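Long-range contact in uncharacterized protein (Thermanaerovibrio acidaminovorans, PDB 3QOO), which is of unknown function but adopts a hot-dog fold and probably resembles fluoroacetyl-CoA-specific thioesterases: residues 10-24 with 79-93. Residues are numbered along the deposited sequence; the frame is centred on the assembly and turned at random. Where two conformers were deposited one is given.
With NA (sodium ion), chain B.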
# COMPACT_ATOMS: atom_id res chain seq x y z
N PHE A 10 -8.59 -22.87 -2.84
CA PHE A 10 -8.58 -21.76 -1.87
C PHE A 10 -9.85 -21.71 -1.08
O PHE A 10 -10.64 -20.77 -1.27
CB PHE A 10 -8.38 -20.40 -2.57
CG PHE A 10 -7.20 -20.39 -3.41
CD1 PHE A 10 -6.01 -20.81 -2.86
CD2 PHE A 10 -7.24 -20.08 -4.76
CE1 PHE A 10 -4.90 -20.92 -3.62
CE2 PHE A 10 -6.10 -20.18 -5.51
CZ PHE A 10 -4.94 -20.56 -4.93
N PRO A 11 -10.03 -22.66 -0.15
CA PRO A 11 -11.25 -22.58 0.59
C PRO A 11 -11.34 -21.28 1.38
O PRO A 11 -10.36 -20.82 1.94
CB PRO A 11 -11.18 -23.80 1.52
CG PRO A 11 -10.26 -24.67 0.88
CD PRO A 11 -9.27 -23.86 0.19
N VAL A 12 -12.53 -20.71 1.43
CA VAL A 12 -12.79 -19.57 2.27
C VAL A 12 -12.37 -19.90 3.71
O VAL A 12 -12.65 -20.99 4.20
CB VAL A 12 -14.29 -19.15 2.18
CG1 VAL A 12 -14.64 -18.12 3.22
CG2 VAL A 12 -14.58 -18.61 0.81
N GLY A 13 -11.63 -18.98 4.33
CA GLY A 13 -11.14 -19.14 5.69
C GLY A 13 -9.72 -19.62 5.79
O GLY A 13 -9.12 -19.56 6.86
N THR A 14 -9.15 -20.10 4.70
CA THR A 14 -7.75 -20.50 4.65
C THR A 14 -6.88 -19.31 5.04
O THR A 14 -7.07 -18.22 4.49
CB THR A 14 -7.35 -20.98 3.23
OG1 THR A 14 -8.19 -22.07 2.85
CG2 THR A 14 -5.89 -21.43 3.19
N TYR A 15 -5.95 -19.49 5.96
CA TYR A 15 -5.12 -18.38 6.42
C TYR A 15 -3.70 -18.74 6.70
O TYR A 15 -3.37 -19.91 6.91
CB TYR A 15 -5.72 -17.70 7.66
CG TYR A 15 -5.40 -18.38 8.99
CD1 TYR A 15 -4.28 -18.00 9.73
CD2 TYR A 15 -6.20 -19.37 9.50
CE1 TYR A 15 -3.99 -18.57 10.95
CE2 TYR A 15 -5.91 -19.94 10.74
CZ TYR A 15 -4.81 -19.57 11.45
OH TYR A 15 -4.48 -20.14 12.66
N ARG A 16 -2.84 -17.74 6.69
CA ARG A 16 -1.47 -17.83 7.16
C ARG A 16 -1.17 -16.62 8.03
O ARG A 16 -1.82 -15.56 7.93
CB ARG A 16 -0.49 -17.94 5.99
CG ARG A 16 -0.62 -19.25 5.19
CD ARG A 16 0.44 -19.32 4.09
NE ARG A 16 1.71 -19.75 4.66
CZ ARG A 16 2.13 -21.02 4.72
NH1 ARG A 16 1.39 -22.01 4.22
NH2 ARG A 16 3.29 -21.30 5.29
N ARG A 17 -0.16 -16.78 8.88
CA ARG A 17 0.29 -15.74 9.77
C ARG A 17 1.76 -15.57 9.67
O ARG A 17 2.48 -16.53 9.41
CB ARG A 17 -0.03 -16.10 11.20
CG ARG A 17 -1.37 -15.82 11.63
CD ARG A 17 -1.50 -16.00 13.11
NE ARG A 17 -2.70 -15.41 13.58
CZ ARG A 17 -3.11 -15.41 14.83
NH1 ARG A 17 -2.42 -16.06 15.76
NH2 ARG A 17 -4.25 -14.79 15.13
N MSE A 18 2.22 -14.37 9.96
CA MSE A 18 3.62 -14.15 10.28
C MSE A 18 3.78 -12.99 11.23
O MSE A 18 2.90 -12.15 11.33
CB MSE A 18 4.45 -13.94 9.02
CG MSE A 18 4.11 -12.70 8.30
SE MSE A 18 5.17 -12.34 6.69
CE MSE A 18 6.74 -11.82 7.55
N VAL A 19 4.92 -12.96 11.88
CA VAL A 19 5.29 -11.91 12.81
C VAL A 19 6.39 -11.08 12.18
O VAL A 19 7.38 -11.59 11.67
CB VAL A 19 5.74 -12.43 14.19
CG1 VAL A 19 5.99 -11.27 15.16
CG2 VAL A 19 4.72 -13.42 14.73
N LYS A 20 6.16 -9.77 12.18
CA LYS A 20 7.04 -8.83 11.54
C LYS A 20 7.53 -7.86 12.61
O LYS A 20 6.70 -7.21 13.24
CB LYS A 20 6.21 -8.11 10.47
CG LYS A 20 6.76 -6.91 9.88
CD LYS A 20 7.93 -7.15 9.00
CE LYS A 20 8.41 -5.82 8.46
NZ LYS A 20 9.65 -5.94 7.62
N LYS A 21 8.85 -7.72 12.77
CA LYS A 21 9.41 -6.72 13.68
C LYS A 21 9.51 -5.38 12.95
O LYS A 21 9.99 -5.29 11.81
CB LYS A 21 10.80 -7.11 14.20
CG LYS A 21 11.15 -6.29 15.45
CD LYS A 21 12.34 -6.75 16.17
CE LYS A 21 12.18 -8.13 16.64
NZ LYS A 21 11.47 -8.25 17.93
N VAL A 22 9.06 -4.32 13.59
CA VAL A 22 9.09 -3.00 12.94
C VAL A 22 10.51 -2.47 12.99
O VAL A 22 11.07 -2.23 14.06
CB VAL A 22 8.09 -2.02 13.57
CG1 VAL A 22 8.17 -0.67 12.87
CG2 VAL A 22 6.67 -2.58 13.57
N SER A 23 11.07 -2.20 11.81
CA SER A 23 12.43 -1.70 11.66
C SER A 23 12.43 -0.40 10.86
O SER A 23 11.42 0.01 10.31
CB SER A 23 13.33 -2.74 11.00
OG SER A 23 13.02 -2.86 9.61
N VAL A 24 13.60 0.23 10.77
CA VAL A 24 13.69 1.53 10.11
C VAL A 24 13.21 1.44 8.64
O VAL A 24 12.57 2.36 8.13
CB VAL A 24 15.12 2.17 10.28
CG1 VAL A 24 16.18 1.31 9.61
CG2 VAL A 24 15.14 3.66 9.84
N ALA A 79 2.19 1.15 15.25
CA ALA A 79 3.08 0.02 15.53
C ALA A 79 4.49 0.59 15.56
O ALA A 79 5.09 0.86 14.53
CB ALA A 79 2.93 -1.06 14.46
N VAL A 80 5.00 0.83 16.76
CA VAL A 80 6.27 1.53 16.93
C VAL A 80 7.46 0.67 16.49
O VAL A 80 7.42 -0.57 16.51
CB VAL A 80 6.41 1.92 18.47
CG1 VAL A 80 6.66 0.70 19.34
CG2 VAL A 80 7.46 2.99 18.73
N LEU A 81 8.56 1.34 16.15
CA LEU A 81 9.82 0.66 15.96
C LEU A 81 10.07 -0.31 17.13
O LEU A 81 9.90 0.05 18.29
CB LEU A 81 10.96 1.66 15.99
CG LEU A 81 11.16 2.47 14.76
CD1 LEU A 81 11.99 3.71 15.18
CD2 LEU A 81 11.86 1.65 13.68
N GLY A 82 10.48 -1.53 16.80
CA GLY A 82 10.80 -2.57 17.79
C GLY A 82 9.58 -3.39 18.19
O GLY A 82 9.72 -4.41 18.88
N ASP A 83 8.39 -2.97 17.77
CA ASP A 83 7.18 -3.76 17.98
C ASP A 83 7.21 -5.00 17.13
O ASP A 83 7.82 -5.00 16.09
CB ASP A 83 5.99 -2.92 17.54
CG ASP A 83 4.65 -3.39 18.04
OD1 ASP A 83 4.56 -4.21 18.99
OD2 ASP A 83 3.64 -2.85 17.51
N ASP A 84 6.58 -6.06 17.62
CA ASP A 84 6.33 -7.26 16.83
C ASP A 84 4.88 -7.29 16.47
O ASP A 84 4.00 -7.35 17.34
CB ASP A 84 6.74 -8.51 17.58
CG ASP A 84 8.21 -8.65 17.60
OD1 ASP A 84 8.79 -8.79 16.51
OD2 ASP A 84 8.79 -8.61 18.67
N VAL A 85 4.62 -7.23 15.18
CA VAL A 85 3.27 -7.20 14.63
C VAL A 85 2.92 -8.53 13.98
O VAL A 85 3.62 -8.98 13.07
CB VAL A 85 3.12 -6.04 13.60
CG1 VAL A 85 1.71 -5.97 13.09
CG2 VAL A 85 3.54 -4.71 14.23
N THR A 86 1.86 -9.15 14.49
CA THR A 86 1.37 -10.40 13.92
C THR A 86 0.34 -10.08 12.83
O THR A 86 -0.68 -9.45 13.09
CB THR A 86 0.74 -11.29 14.99
OG1 THR A 86 1.74 -11.56 15.96
CG2 THR A 86 0.19 -12.58 14.43
N PHE A 87 0.63 -10.52 11.61
CA PHE A 87 -0.26 -10.39 10.47
C PHE A 87 -0.98 -11.69 10.23
O PHE A 87 -0.34 -12.76 10.20
CB PHE A 87 0.52 -10.04 9.21
CG PHE A 87 1.05 -8.64 9.15
CD1 PHE A 87 0.50 -7.73 8.26
CD2 PHE A 87 2.12 -8.25 9.92
CE1 PHE A 87 1.02 -6.45 8.15
CE2 PHE A 87 2.60 -6.94 9.82
CZ PHE A 87 2.06 -6.05 8.94
N THR A 88 -2.29 -11.59 10.04
CA THR A 88 -3.12 -12.74 9.68
C THR A 88 -3.83 -12.38 8.38
O THR A 88 -4.53 -11.35 8.33
CB THR A 88 -4.17 -13.05 10.75
OG1 THR A 88 -3.52 -13.22 12.01
CG2 THR A 88 -4.92 -14.34 10.39
N VAL A 89 -3.59 -13.18 7.34
CA VAL A 89 -4.22 -13.00 6.07
C VAL A 89 -5.06 -14.23 5.74
O VAL A 89 -4.57 -15.34 5.89
CB VAL A 89 -3.17 -12.68 4.98
CG1 VAL A 89 -3.80 -12.66 3.60
CG2 VAL A 89 -2.51 -11.32 5.27
N THR A 90 -6.29 -13.99 5.33
CA THR A 90 -7.33 -15.02 5.23
C THR A 90 -8.06 -14.92 3.91
O THR A 90 -8.44 -13.83 3.50
CB THR A 90 -8.38 -14.84 6.34
OG1 THR A 90 -7.72 -14.80 7.61
CG2 THR A 90 -9.41 -15.97 6.32
N VAL A 91 -8.31 -16.04 3.25
CA VAL A 91 -9.14 -16.06 2.05
C VAL A 91 -10.58 -15.68 2.42
O VAL A 91 -11.23 -16.37 3.23
CB VAL A 91 -9.11 -17.41 1.34
CG1 VAL A 91 -10.10 -17.41 0.17
CG2 VAL A 91 -7.67 -17.74 0.92
N ASP A 92 -11.07 -14.59 1.84
CA ASP A 92 -12.42 -14.10 2.09
C ASP A 92 -13.42 -14.67 1.09
O ASP A 92 -14.47 -15.19 1.48
CB ASP A 92 -12.43 -12.56 2.04
CG ASP A 92 -13.80 -12.00 2.32
OD1 ASP A 92 -14.24 -12.11 3.48
OD2 ASP A 92 -14.43 -11.47 1.38
N ARG A 93 -13.08 -14.58 -0.19
CA ARG A 93 -13.93 -15.11 -1.24
C ARG A 93 -13.16 -15.34 -2.52
O ARG A 93 -12.07 -14.83 -2.69
CB ARG A 93 -15.12 -14.24 -1.49
CG ARG A 93 -14.79 -12.94 -2.07
CD ARG A 93 -16.08 -12.08 -2.24
NE ARG A 93 -15.84 -10.85 -2.98
CZ ARG A 93 -15.35 -9.72 -2.48
NH1 ARG A 93 -15.02 -9.60 -1.19
NH2 ARG A 93 -15.19 -8.69 -3.30
NA NA B . 14.56 -3.63 7.86
O HOH W 1 11.75 -6.02 19.42
O HOH W 2 13.10 -5.43 7.47
O HOH W 3 15.94 -4.17 5.97
O HOH W 4 15.92 -1.67 8.43
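Lys21 and Asp84 form a salt bridge across two antiparallel strands: NZ of Lys21 lies 2.8 Å from OD2 of Asp84, on that oxygen's syn side, with OD1 a weaker second acceptor. Bends at its last two torsions bring NZ back to the carboxylate, and a water links its NZ to Gly82 O. On the same face, Arg17 crosses Thr88 at a slant, Thr88 meeting the guanidinium near its edge, and NE donates to Thr88 OG1 (2.8 Å) with an N-H...O angle of 141°; the oxygen sits 23° out of the guanidinium plane, a bent bond. Thr86 CG2 sits over the rim of one guanidinium face, and Thr88 CG2 also meets Tyr15 CD1 at 3.8 Å.

On the other face, Lys20 runs beside the Phe87 ring, with its CB 3.9 Å from Phe87 CE2. Met18, a selenomethionine, and Phe87 both touch helix 41-56, the helix packed against the hot-dog sheet. Val22 lodges in the type II turn from Val80 to Asp83, its CG2 3.8 Å from Val85 CG2; Val22 N bonds to Asp83 O, and Val22 O accepts from Gly82 N (2.9 Å).

Backbone pairing from Gly13–Val91 to Val22–Gly82 thus fixes strand 15-21, outermost in this chain's sheet, in register. Lys21–Asp84 and Arg17–Thr88 are the polar side-chain pairs on one face; on the other, Met18 and Phe87 reach the helix while Lys20 carries its charge past Phe87 to a salt bridge with Asp26.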